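Local structure of flavin prenyltransferase UbiX (Methanocaldococcus jannaschii, 6M8V) at residues V167-G172 against F178-T183; A16-E21 against D158-V163; E130-L135 against A140-P145; E28-I33 against S67-G72. The protein probably makes the prenylated FMN cofactor of UbiD decarboxylases, joining a dimethylallyl group from dimethylallyl phosphate to the flavin N5 and C6 of bound FMN. All blocks are in the same frame, centred on the assembly; numbering follows the deposited sequence.

In the fold
The chain has a Rossmann-like alpha/beta fold: a parallel six-stranded sheet, order 58-61, 28-33, 2-7, 78-84, 114-119, 141-142, with helices packed on it. Contact 4 comes first along the chain, at one side of the sheet; contact 3 follows at strand 141-142, an outermost strand within the chain, their nearest atoms about 16 Å apart. Both are nested in the long loop that contact 2 closes by bringing helix 13-22 against helix 156-171. Contact 1 comes last and uses the same final helix, its centre about 12 Å from that of contact 2. Helix 156-171 thus ties the sheet to the C-terminal tail, which reaches FMN at a subunit interface.

Contact 1 of 4, residues V167-G172 against F178-T183; sequences VLDILG and FKRWGT. With FMN (flavin mononucleotide), chain B.
The C-terminal tail, which carries Trp-181 to an FMN site between subunits, is tied back to the last turn of helix 156-171 by a bidentate salt bridge between Asp-169 and Arg-180. The guanidinium meets the carboxylate end-on, one nitrogen to each oxygen: NH2 of Arg-180 lies 3.0 Å from OD1 of Asp-169, on its syn lone pair, with an N-H...O angle of 163°. NH1 of Arg-180 bonds to OD2 of Asp-169, also at 3.0 Å, met on its syn side but 34° out of the carboxylate plane, in keeping with the 36° turn between the two flat groups. An Arg-180 chain extended from CG to NE spans the distance. OD2 of Asp-169 also touches the edge of the Phe-178 ring, 3.4 Å from CZ, and forms a salt bridge with Arg-166, a predicted dimethylallyl phosphate ligand. Two arginines thus share this buried carboxylate, which would tend to keep it ionised. Beyond the clasp, Trp-181 NE1 bonds to Ser-67 O of a neighbouring subunit. The FMN methyl C7M sits over one indole face, offset toward the rim and 3.3 Å from CH2 of Trp-181.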
# COMPACT_ATOMS: atom_id res chain seq x y z
N VAL A 167 27.51 -19.88 -3.43
CA VAL A 167 26.68 -19.98 -4.63
C VAL A 167 26.40 -21.45 -4.95
O VAL A 167 25.26 -21.83 -5.25
CB VAL A 167 27.33 -19.25 -5.81
CG1 VAL A 167 26.62 -19.61 -7.11
CG2 VAL A 167 27.32 -17.76 -5.58
N LEU A 168 27.43 -22.29 -4.90
CA LEU A 168 27.22 -23.72 -5.13
C LEU A 168 26.30 -24.31 -4.07
O LEU A 168 25.47 -25.18 -4.38
CB LEU A 168 28.56 -24.46 -5.16
CG LEU A 168 29.54 -24.11 -6.29
CD1 LEU A 168 30.78 -25.00 -6.24
CD2 LEU A 168 28.86 -24.21 -7.65
N ASP A 169 26.43 -23.86 -2.82
CA ASP A 169 25.50 -24.29 -1.78
C ASP A 169 24.05 -24.04 -2.19
O ASP A 169 23.20 -24.94 -2.09
CB ASP A 169 25.81 -23.57 -0.46
CG ASP A 169 27.10 -24.04 0.18
OD1 ASP A 169 27.56 -25.15 -0.17
OD2 ASP A 169 27.64 -23.31 1.04
N ILE A 170 23.75 -22.82 -2.65
CA ILE A 170 22.40 -22.47 -3.08
C ILE A 170 21.97 -23.30 -4.28
O ILE A 170 20.79 -23.66 -4.42
CB ILE A 170 22.32 -20.96 -3.38
CG1 ILE A 170 22.56 -20.14 -2.10
CG2 ILE A 170 20.98 -20.59 -3.97
CD1 ILE A 170 21.43 -20.25 -1.09
N LEU A 171 22.91 -23.62 -5.17
CA LEU A 171 22.60 -24.46 -6.33
C LEU A 171 22.37 -25.91 -5.95
O LEU A 171 21.90 -26.68 -6.80
CB LEU A 171 23.73 -24.36 -7.35
CG LEU A 171 23.88 -23.00 -8.05
CD1 LEU A 171 25.26 -22.86 -8.67
CD2 LEU A 171 22.80 -22.84 -9.11
N GLY A 172 22.67 -26.31 -4.72
CA GLY A 172 22.58 -27.71 -4.35
C GLY A 172 23.77 -28.54 -4.78
O GLY A 172 23.64 -29.77 -4.90
N PHE A 178 35.28 -23.80 0.95
CA PHE A 178 35.59 -22.92 2.07
C PHE A 178 35.44 -23.69 3.37
O PHE A 178 34.73 -24.70 3.44
CB PHE A 178 34.71 -21.66 2.08
CG PHE A 178 33.24 -21.94 2.24
CD1 PHE A 178 32.62 -21.78 3.48
CD2 PHE A 178 32.46 -22.33 1.16
CE1 PHE A 178 31.27 -22.02 3.63
CE2 PHE A 178 31.11 -22.58 1.31
CZ PHE A 178 30.51 -22.42 2.54
N LYS A 179 36.14 -23.22 4.40
CA LYS A 179 36.02 -23.78 5.73
C LYS A 179 34.71 -23.31 6.34
O LYS A 179 34.54 -22.12 6.65
CB LYS A 179 37.21 -23.37 6.60
CG LYS A 179 38.56 -23.68 5.97
CD LYS A 179 39.70 -23.05 6.76
CE LYS A 179 41.05 -23.41 6.15
NZ LYS A 179 41.26 -24.88 6.10
N ARG A 180 33.76 -24.23 6.51
CA ARG A 180 32.43 -23.88 6.97
C ARG A 180 32.46 -23.46 8.44
O ARG A 180 33.49 -23.54 9.12
CB ARG A 180 31.47 -25.04 6.72
CG ARG A 180 31.35 -25.37 5.24
CD ARG A 180 30.37 -26.50 4.98
NE ARG A 180 30.34 -26.83 3.55
CZ ARG A 180 29.59 -26.21 2.65
NH1 ARG A 180 28.80 -25.21 3.03
NH2 ARG A 180 29.63 -26.58 1.38
N TRP A 181 31.31 -23.00 8.93
CA TRP A 181 31.26 -22.39 10.26
C TRP A 181 31.65 -23.38 11.35
O TRP A 181 32.46 -23.06 12.23
CB TRP A 181 29.86 -21.82 10.50
CG TRP A 181 29.48 -21.66 11.95
CD1 TRP A 181 28.32 -22.05 12.54
CD2 TRP A 181 30.27 -21.04 12.99
NE1 TRP A 181 28.32 -21.73 13.87
CE2 TRP A 181 29.51 -21.11 14.17
CE3 TRP A 181 31.53 -20.45 13.03
CZ2 TRP A 181 29.98 -20.62 15.38
CZ3 TRP A 181 32.00 -19.97 14.24
CH2 TRP A 181 31.22 -20.05 15.40
N GLY A 182 31.13 -24.60 11.29
CA GLY A 182 31.52 -25.62 12.24
C GLY A 182 32.96 -26.08 12.07
O GLY A 182 33.42 -26.98 12.78
N THR A 183 33.67 -25.45 11.13
CA THR A 183 35.05 -25.80 10.77
C THR A 183 35.14 -27.24 10.31
O THR A 183 34.65 -27.59 9.23
CB THR A 183 36.04 -25.55 11.93
OG1 THR A 183 35.74 -26.43 13.02
CG2 THR A 183 35.96 -24.10 12.41
N1 FMN B . 24.30 -12.79 12.12
C2 FMN B . 24.20 -12.07 10.95
O2 FMN B . 23.16 -11.47 10.75
N3 FMN B . 25.23 -12.03 10.02
C4 FMN B . 26.40 -12.72 10.30
O4 FMN B . 27.37 -12.73 9.53
C4A FMN B . 26.51 -13.44 11.48
N5 FMN B . 27.67 -14.12 11.73
C5A FMN B . 27.80 -14.83 12.89
C6 FMN B . 28.99 -15.50 13.12
C7 FMN B . 29.14 -16.23 14.28
C7M FMN B . 30.43 -16.95 14.52
C8 FMN B . 28.12 -16.29 15.22
C8M FMN B . 28.32 -17.09 16.47
C9 FMN B . 26.92 -15.62 14.99
C9A FMN B . 26.77 -14.88 13.82
N10 FMN B . 25.59 -14.20 13.58
C10 FMN B . 25.46 -13.48 12.40
C1' FMN B . 24.45 -14.25 14.57
C2' FMN B . 24.33 -12.98 15.40
O2' FMN B . 25.50 -12.80 16.17
C3' FMN B . 23.14 -13.03 16.34
O3' FMN B . 21.95 -12.79 15.62
C4' FMN B . 23.30 -12.03 17.49
O4' FMN B . 22.15 -12.08 18.31
C5' FMN B . 23.52 -10.59 17.02
O5' FMN B . 23.42 -9.74 18.15
P FMN B . 24.07 -8.25 18.16
O1P FMN B . 25.56 -8.37 18.06
O2P FMN B . 23.56 -7.51 16.95
O3P FMN B . 23.67 -7.53 19.42

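Contact 2 of 4, residues A16-E21 against D158-V163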
# COMPACT_ATOMS: atom_id res chain seq x y z
N ALA A 16 32.64 -14.49 -11.19
CA ALA A 16 32.09 -15.26 -12.30
C ALA A 16 33.14 -16.21 -12.88
O ALA A 16 32.83 -17.35 -13.25
CB ALA A 16 31.56 -14.33 -13.39
N LYS A 17 34.39 -15.75 -12.97
CA LYS A 17 35.46 -16.60 -13.48
C LYS A 17 35.65 -17.82 -12.59
O LYS A 17 35.70 -18.96 -13.07
CB LYS A 17 36.76 -15.80 -13.61
CG LYS A 17 37.96 -16.61 -14.12
CD LYS A 17 39.23 -15.77 -14.11
CE LYS A 17 40.46 -16.56 -14.57
NZ LYS A 17 40.75 -17.74 -13.72
N ARG A 18 35.74 -17.61 -11.27
CA ARG A 18 35.93 -18.72 -10.35
C ARG A 18 34.73 -19.67 -10.36
O ARG A 18 34.91 -20.89 -10.32
CB ARG A 18 36.18 -18.19 -8.94
CG ARG A 18 36.41 -19.27 -7.89
CD ARG A 18 37.66 -20.12 -8.20
NE ARG A 18 38.76 -19.31 -8.71
CZ ARG A 18 39.54 -18.54 -7.96
NH1 ARG A 18 39.34 -18.46 -6.65
NH2 ARG A 18 40.52 -17.84 -8.51
N LEU A 19 33.51 -19.13 -10.40
CA LEU A 19 32.33 -19.99 -10.46
C LEU A 19 32.35 -20.86 -11.72
O LEU A 19 31.99 -22.04 -11.67
CB LEU A 19 31.05 -19.15 -10.41
CG LEU A 19 29.74 -19.91 -10.65
CD1 LEU A 19 29.47 -20.91 -9.53
CD2 LEU A 19 28.55 -18.95 -10.81
N LEU A 20 32.76 -20.29 -12.85
CA LEU A 20 32.76 -21.04 -14.11
C LEU A 20 33.75 -22.20 -14.07
O LEU A 20 33.48 -23.26 -14.65
CB LEU A 20 33.09 -20.12 -15.28
CG LEU A 20 31.96 -19.25 -15.83
CD1 LEU A 20 32.55 -18.16 -16.69
CD2 LEU A 20 30.99 -20.08 -16.63
N GLU A 21 34.89 -22.03 -13.40
CA GLU A 21 35.87 -23.11 -13.40
C GLU A 21 35.53 -24.19 -12.38
O GLU A 21 35.76 -25.38 -12.65
CB GLU A 21 37.29 -22.57 -13.18
CG GLU A 21 37.48 -21.58 -12.06
CD GLU A 21 38.76 -20.77 -12.24
OE1 GLU A 21 39.09 -20.44 -13.40
OE2 GLU A 21 39.43 -20.47 -11.23
N ASP A 158 40.92 -16.94 -1.04
CA ASP A 158 40.04 -17.52 -0.03
C ASP A 158 38.72 -16.77 0.06
O ASP A 158 37.68 -17.37 0.36
CB ASP A 158 40.72 -17.50 1.34
CG ASP A 158 41.84 -18.51 1.46
OD1 ASP A 158 41.83 -19.53 0.73
OD2 ASP A 158 42.73 -18.29 2.31
N ILE A 159 38.74 -15.46 -0.17
CA ILE A 159 37.51 -14.69 -0.17
C ILE A 159 36.65 -15.06 -1.37
O ILE A 159 35.44 -15.28 -1.24
CB ILE A 159 37.84 -13.19 -0.13
CG1 ILE A 159 38.51 -12.84 1.20
CG2 ILE A 159 36.58 -12.35 -0.36
CD1 ILE A 159 38.77 -11.38 1.40
N ILE A 160 37.27 -15.18 -2.55
CA ILE A 160 36.52 -15.53 -3.75
C ILE A 160 35.92 -16.92 -3.63
O ILE A 160 34.80 -17.17 -4.08
CB ILE A 160 37.43 -15.41 -5.00
CG1 ILE A 160 38.17 -14.08 -5.00
CG2 ILE A 160 36.61 -15.58 -6.27
CD1 ILE A 160 37.25 -12.88 -4.96
N ASN A 161 36.66 -17.85 -3.02
CA ASN A 161 36.17 -19.22 -2.91
C ASN A 161 35.04 -19.35 -1.89
O ASN A 161 34.19 -20.23 -2.02
CB ASN A 161 37.32 -20.17 -2.55
CG ASN A 161 38.23 -20.44 -3.73
OD1 ASN A 161 37.84 -20.27 -4.89
ND2 ASN A 161 39.46 -20.87 -3.45
N PHE A 162 35.03 -18.49 -0.87
CA PHE A 162 33.89 -18.46 0.04
C PHE A 162 32.61 -18.07 -0.69
O PHE A 162 31.59 -18.76 -0.60
CB PHE A 162 34.15 -17.49 1.20
CG PHE A 162 32.97 -17.33 2.13
CD1 PHE A 162 32.83 -18.15 3.23
CD2 PHE A 162 32.00 -16.36 1.89
CE1 PHE A 162 31.75 -18.01 4.08
CE2 PHE A 162 30.92 -16.22 2.73
CZ PHE A 162 30.79 -17.05 3.83
N VAL A 163 32.66 -16.96 -1.43
CA VAL A 163 31.49 -16.48 -2.16
C VAL A 163 31.01 -17.54 -3.15
O VAL A 163 29.82 -17.83 -3.23
CB VAL A 163 31.81 -15.15 -2.86
CG1 VAL A 163 30.64 -14.72 -3.74
CG2 VAL A 163 32.15 -14.07 -1.83
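Helices 13-22 and 156-171 come closest in these segments at Arg-18 and Ile-160, whose CA atoms are 7.4 Å apart, and the contact is carried by Arg-18 against two successive residues of the other helix. CB of Arg-18 rests against the CG2 branch of Ile-160 at 3.8 Å, the two side chains crossing at about a right angle. From there the arginine chain starts out anti to its own backbone nitrogen (chi1 -179°), then folds at chi2 and chi3, so that its head curls round beside Asn-161. NH1 of Arg-18 donates to OD1 of Asn-161 at 2.9 Å. The oxygen lies near the guanidinium plane, yet the donor stands above the carbonyl plane, 47° out of it and not on a lone pair; amide and guanidinium planes are 59° apart. The same oxygen lies 3.3 Å from CD of Arg-18, nestled in the bend of the chain. On another edge of the guanidinium, NE of Arg-18 forms a salt bridge with OE2 of Glu-21 at 2.9 Å, while Lys-17 NZ reaches OE1 of Glu-21. This network within one helix limits the rotation of the arginine head. Beneath the polar layer, Leu-19 packs on Val-164, Val-167 and Leu-168 of helix 156-171 and on Val-80 and Val-82 of strand 78-84, while Ile-160 meets Ile-14 and Tyr-15 of helix 13-22.

Contact 3 of 4, residues E130-L135 against A140-P145; sequences ENMLKL and AIVMPP
Met-132 and Val-142 form the tight part of this contact, where helix 126-137 of a beta-alpha-beta crossover packs against the strand that follows it. CG1 of Val-142 presses against the methionine chain, 3.6 Å from SD of Met-132 and 3.8 Å from its CB, the two side chains crossing at about a right angle. With CG1 anti to its backbone nitrogen (chi1 175°), Val-142 uses both branches: its CG2 turns to the helix backbone and touches O of Met-132 at 3.5 Å. Toward the turn the side-chain packing slackens although the backbones draw closer. Between side chains, Leu-135 meets Ala-140 no closer than CB to CB at 4.1 Å, though CB of Ala-140 sits 3.3 Å from O of Leu-135; CB of Leu-135 is 4.5 Å from CG2 of Val-142. The two segments are joined here by a backbone bond, from Ala-140 N to Leu-135 O at 3.0 Å. It is bent, with an N-H...O angle of 143°, and spans the short connection from helix to strand. On the looser side Leu-133 points away and, like Lys-134, is partly exposed; the amine of Lys-134 bonds to Ala-93 O. Ile-141 and Met-143 hydrogen-bond through their backbones to strand 114-119, Val-142 and Leu-135 pack on its Ile-117, and Met-132 touches Leu-89 of helix 86-94. Val-142 also makes backbone hydrogen bonds to a neighbouring subunit, beyond this chain's sheet.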
# COMPACT_ATOMS: atom_id res chain seq x y z
N GLU A 130 14.65 -1.73 -3.26
CA GLU A 130 13.29 -2.12 -3.64
C GLU A 130 13.30 -3.09 -4.82
O GLU A 130 12.45 -3.99 -4.90
CB GLU A 130 12.47 -0.88 -3.98
CG GLU A 130 10.96 -1.13 -3.94
CD GLU A 130 10.41 -1.57 -5.28
OE1 GLU A 130 10.90 -1.07 -6.32
OE2 GLU A 130 9.48 -2.40 -5.31
N ASN A 131 14.23 -2.92 -5.76
CA ASN A 131 14.32 -3.88 -6.86
C ASN A 131 14.72 -5.25 -6.35
O ASN A 131 14.17 -6.27 -6.79
CB ASN A 131 15.32 -3.37 -7.91
CG ASN A 131 14.76 -2.22 -8.74
OD1 ASN A 131 13.55 -2.03 -8.82
ND2 ASN A 131 15.65 -1.44 -9.36
N MET A 132 15.64 -5.31 -5.38
CA MET A 132 16.01 -6.59 -4.78
C MET A 132 14.86 -7.19 -3.98
O MET A 132 14.61 -8.40 -4.06
CB MET A 132 17.24 -6.41 -3.89
CG MET A 132 18.53 -6.16 -4.67
SD MET A 132 19.99 -6.15 -3.60
CE MET A 132 20.15 -4.40 -3.28
N LEU A 133 14.17 -6.36 -3.19
CA LEU A 133 13.05 -6.86 -2.39
C LEU A 133 11.97 -7.47 -3.27
O LEU A 133 11.48 -8.58 -3.00
CB LEU A 133 12.48 -5.73 -1.54
CG LEU A 133 11.23 -6.03 -0.72
CD1 LEU A 133 11.50 -7.18 0.26
CD2 LEU A 133 10.74 -4.77 0.02
N LYS A 134 11.59 -6.77 -4.34
CA LYS A 134 10.59 -7.29 -5.27
C LYS A 134 10.99 -8.66 -5.80
O LYS A 134 10.18 -9.59 -5.82
CB LYS A 134 10.38 -6.31 -6.43
CG LYS A 134 9.32 -6.75 -7.44
CD LYS A 134 9.06 -5.65 -8.47
CE LYS A 134 8.23 -6.13 -9.64
NZ LYS A 134 8.06 -5.08 -10.69
N LEU A 135 12.25 -8.81 -6.22
CA LEU A 135 12.69 -10.07 -6.81
C LEU A 135 12.77 -11.17 -5.76
O LEU A 135 12.36 -12.30 -6.02
CB LEU A 135 14.04 -9.88 -7.50
CG LEU A 135 13.94 -9.07 -8.80
CD1 LEU A 135 15.32 -8.73 -9.36
CD2 LEU A 135 13.12 -9.83 -9.81
N ALA A 140 13.27 -15.18 -6.23
CA ALA A 140 14.68 -15.10 -6.59
C ALA A 140 15.54 -15.08 -5.33
O ALA A 140 15.12 -14.59 -4.28
CB ALA A 140 14.95 -13.86 -7.44
N ILE A 141 16.75 -15.62 -5.45
CA ILE A 141 17.71 -15.63 -4.35
C ILE A 141 18.64 -14.44 -4.55
O ILE A 141 19.49 -14.44 -5.44
CB ILE A 141 18.49 -16.96 -4.30
CG1 ILE A 141 17.54 -18.12 -3.99
CG2 ILE A 141 19.58 -16.89 -3.25
CD1 ILE A 141 17.32 -19.07 -5.14
N VAL A 142 18.47 -13.42 -3.72
CA VAL A 142 19.21 -12.17 -3.86
C VAL A 142 20.47 -12.28 -3.00
O VAL A 142 20.39 -12.34 -1.77
CB VAL A 142 18.36 -10.96 -3.47
CG1 VAL A 142 19.20 -9.69 -3.52
CG2 VAL A 142 17.15 -10.85 -4.39
N MET A 143 21.62 -12.28 -3.66
CA MET A 143 22.87 -12.72 -3.03
C MET A 143 24.02 -11.80 -3.43
O MET A 143 24.93 -12.22 -4.15
CB MET A 143 23.16 -14.17 -3.43
CG MET A 143 24.01 -14.92 -2.47
SD MET A 143 24.21 -16.61 -3.04
CE MET A 143 25.07 -17.30 -1.63
N PRO A 144 24.02 -10.56 -2.96
CA PRO A 144 25.19 -9.70 -3.19
C PRO A 144 26.45 -10.34 -2.63
O PRO A 144 26.41 -10.97 -1.57
CB PRO A 144 24.85 -8.40 -2.44
CG PRO A 144 23.66 -8.72 -1.59
CD PRO A 144 22.95 -9.86 -2.24
N PRO A 145 27.58 -10.22 -3.33
CA PRO A 145 28.81 -10.87 -2.85
C PRO A 145 29.35 -10.18 -1.61
O PRO A 145 30.08 -9.19 -1.70
CB PRO A 145 29.76 -10.74 -4.05
CG PRO A 145 29.29 -9.51 -4.78
CD PRO A 145 27.78 -9.46 -4.58

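Contact 4 of 4, residues E28-I33 against S67-G72. With PO4 (phosphate ion), chain C.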
# COMPACT_ATOMS: atom_id res chain seq x y z
N GLU A 28 26.31 -28.69 -16.89
CA GLU A 28 26.22 -28.11 -18.22
C GLU A 28 26.01 -26.61 -18.06
O GLU A 28 24.97 -26.17 -17.55
CB GLU A 28 25.09 -28.74 -19.03
CG GLU A 28 25.08 -28.33 -20.50
CD GLU A 28 23.82 -28.75 -21.23
OE1 GLU A 28 23.51 -28.15 -22.28
OE2 GLU A 28 23.12 -29.66 -20.73
N VAL A 29 26.99 -25.82 -18.48
CA VAL A 29 27.02 -24.39 -18.22
C VAL A 29 26.82 -23.65 -19.53
O VAL A 29 27.59 -23.84 -20.48
CB VAL A 29 28.32 -23.97 -17.53
CG1 VAL A 29 28.39 -22.46 -17.39
CG2 VAL A 29 28.44 -24.65 -16.17
N ASN A 30 25.79 -22.81 -19.58
CA ASN A 30 25.61 -21.86 -20.67
C ASN A 30 26.00 -20.47 -20.18
O ASN A 30 25.63 -20.07 -19.07
CB ASN A 30 24.17 -21.86 -21.18
CG ASN A 30 23.80 -23.15 -21.88
OD1 ASN A 30 24.35 -24.21 -21.59
ND2 ASN A 30 22.86 -23.07 -22.82
N LEU A 31 26.75 -19.74 -21.00
CA LEU A 31 27.36 -18.49 -20.60
C LEU A 31 26.88 -17.36 -21.50
O LEU A 31 26.82 -17.51 -22.72
CB LEU A 31 28.88 -18.58 -20.65
CG LEU A 31 29.73 -17.37 -20.27
CD1 LEU A 31 29.52 -16.96 -18.82
CD2 LEU A 31 31.19 -17.68 -20.53
N ILE A 32 26.54 -16.23 -20.88
CA ILE A 32 26.24 -14.99 -21.58
C ILE A 32 27.04 -13.88 -20.91
O ILE A 32 27.06 -13.79 -19.68
CB ILE A 32 24.74 -14.65 -21.57
CG1 ILE A 32 23.90 -15.89 -21.88
CG2 ILE A 32 24.44 -13.54 -22.57
CD1 ILE A 32 22.43 -15.74 -21.51
N ILE A 33 27.69 -13.04 -21.71
CA ILE A 33 28.51 -11.94 -21.21
C ILE A 33 28.04 -10.66 -21.91
O ILE A 33 28.07 -10.59 -23.14
CB ILE A 33 30.01 -12.18 -21.45
CG1 ILE A 33 30.44 -13.53 -20.87
CG2 ILE A 33 30.84 -11.06 -20.84
CD1 ILE A 33 31.87 -13.93 -21.21
N SER A 67 18.86 -17.40 -29.83
CA SER A 67 19.41 -18.45 -29.00
C SER A 67 18.28 -19.33 -28.46
O SER A 67 17.17 -18.84 -28.22
CB SER A 67 20.21 -17.85 -27.85
OG SER A 67 20.29 -18.73 -26.74
N PRO A 68 18.51 -20.63 -28.29
CA PRO A 68 17.47 -21.48 -27.70
C PRO A 68 17.08 -21.07 -26.29
O PRO A 68 15.95 -21.33 -25.87
CB PRO A 68 18.09 -22.89 -27.74
CG PRO A 68 19.56 -22.67 -27.98
CD PRO A 68 19.67 -21.41 -28.78
N LEU A 69 17.99 -20.43 -25.55
CA LEU A 69 17.68 -19.99 -24.20
C LEU A 69 16.53 -18.99 -24.15
O LEU A 69 15.86 -18.88 -23.12
CB LEU A 69 18.92 -19.38 -23.55
CG LEU A 69 20.14 -20.28 -23.43
CD1 LEU A 69 21.27 -19.55 -22.74
CD2 LEU A 69 19.77 -21.55 -22.67
N ALA A 70 16.29 -18.26 -25.24
CA ALA A 70 15.35 -17.15 -25.27
C ALA A 70 13.89 -17.58 -25.29
O ALA A 70 13.02 -16.74 -25.53
CB ALA A 70 15.64 -16.25 -26.47
N SER A 71 13.60 -18.86 -25.05
CA SER A 71 12.23 -19.33 -25.03
C SER A 71 12.01 -20.27 -23.86
O SER A 71 12.88 -21.09 -23.54
CB SER A 71 11.87 -20.06 -26.33
OG SER A 71 10.66 -20.79 -26.17
N GLY A 72 10.84 -20.14 -23.22
CA GLY A 72 10.48 -21.05 -22.14
C GLY A 72 10.23 -22.47 -22.60
O GLY A 72 10.24 -23.38 -21.77
P PO4 C . 7.95 -18.75 -24.98
O1 PO4 C . 9.08 -18.67 -25.97
O2 PO4 C . 6.98 -19.84 -25.37
O3 PO4 C . 8.50 -19.05 -23.60
O4 PO4 C . 7.23 -17.41 -24.96
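Leu-69 and Asn-30 each hold CG anti to the carbonyl carbon (chi1 -59° and -68°), and these torsions bring the leucine methyls against the asparagine amide. CD2 of Leu-69 touches ND2 of Asn-30 at 3.4 Å and CD1 of Leu-69 lies 4.0 Å from CB of Asn-30, the leucine running obliquely to the asparagine. Ile-32, two residues further along strand 28-33, reaches the same leucine tip to tip, its CD1 4.2 Å from CD1 of Leu-69. One leucine thus plugs the 67-72 loop against two residues on the same face of the strand, while Tyr-60, Ile-4 and Val-104 pack round it. The loop is shaped by an ST turn, in which Ser-67 OG accepts from N of Leu-69 at 3.1 Å just where the short 3-10 segment begins. Farther on, it meets a phosphate ion, probably from the crystallisation liquor: Ser-71 OG donates to O1 of the phosphate at 2.7 Å and Gly-72 N to its O3 at 2.6 Å. Lys-110 NZ of the same chain and Tyr-150 OH of a neighbouring subunit also bond to the ion, and that tyrosine is a predicted dimethylallyl phosphate ligand, so the ion may mark where the substrate's phosphate binds. The chemistry is divided accordingly: between strand and loop the contact is van der Waals packing without a hydrogen bond, while Ser-71 OG and Gly-72 N bind the anion.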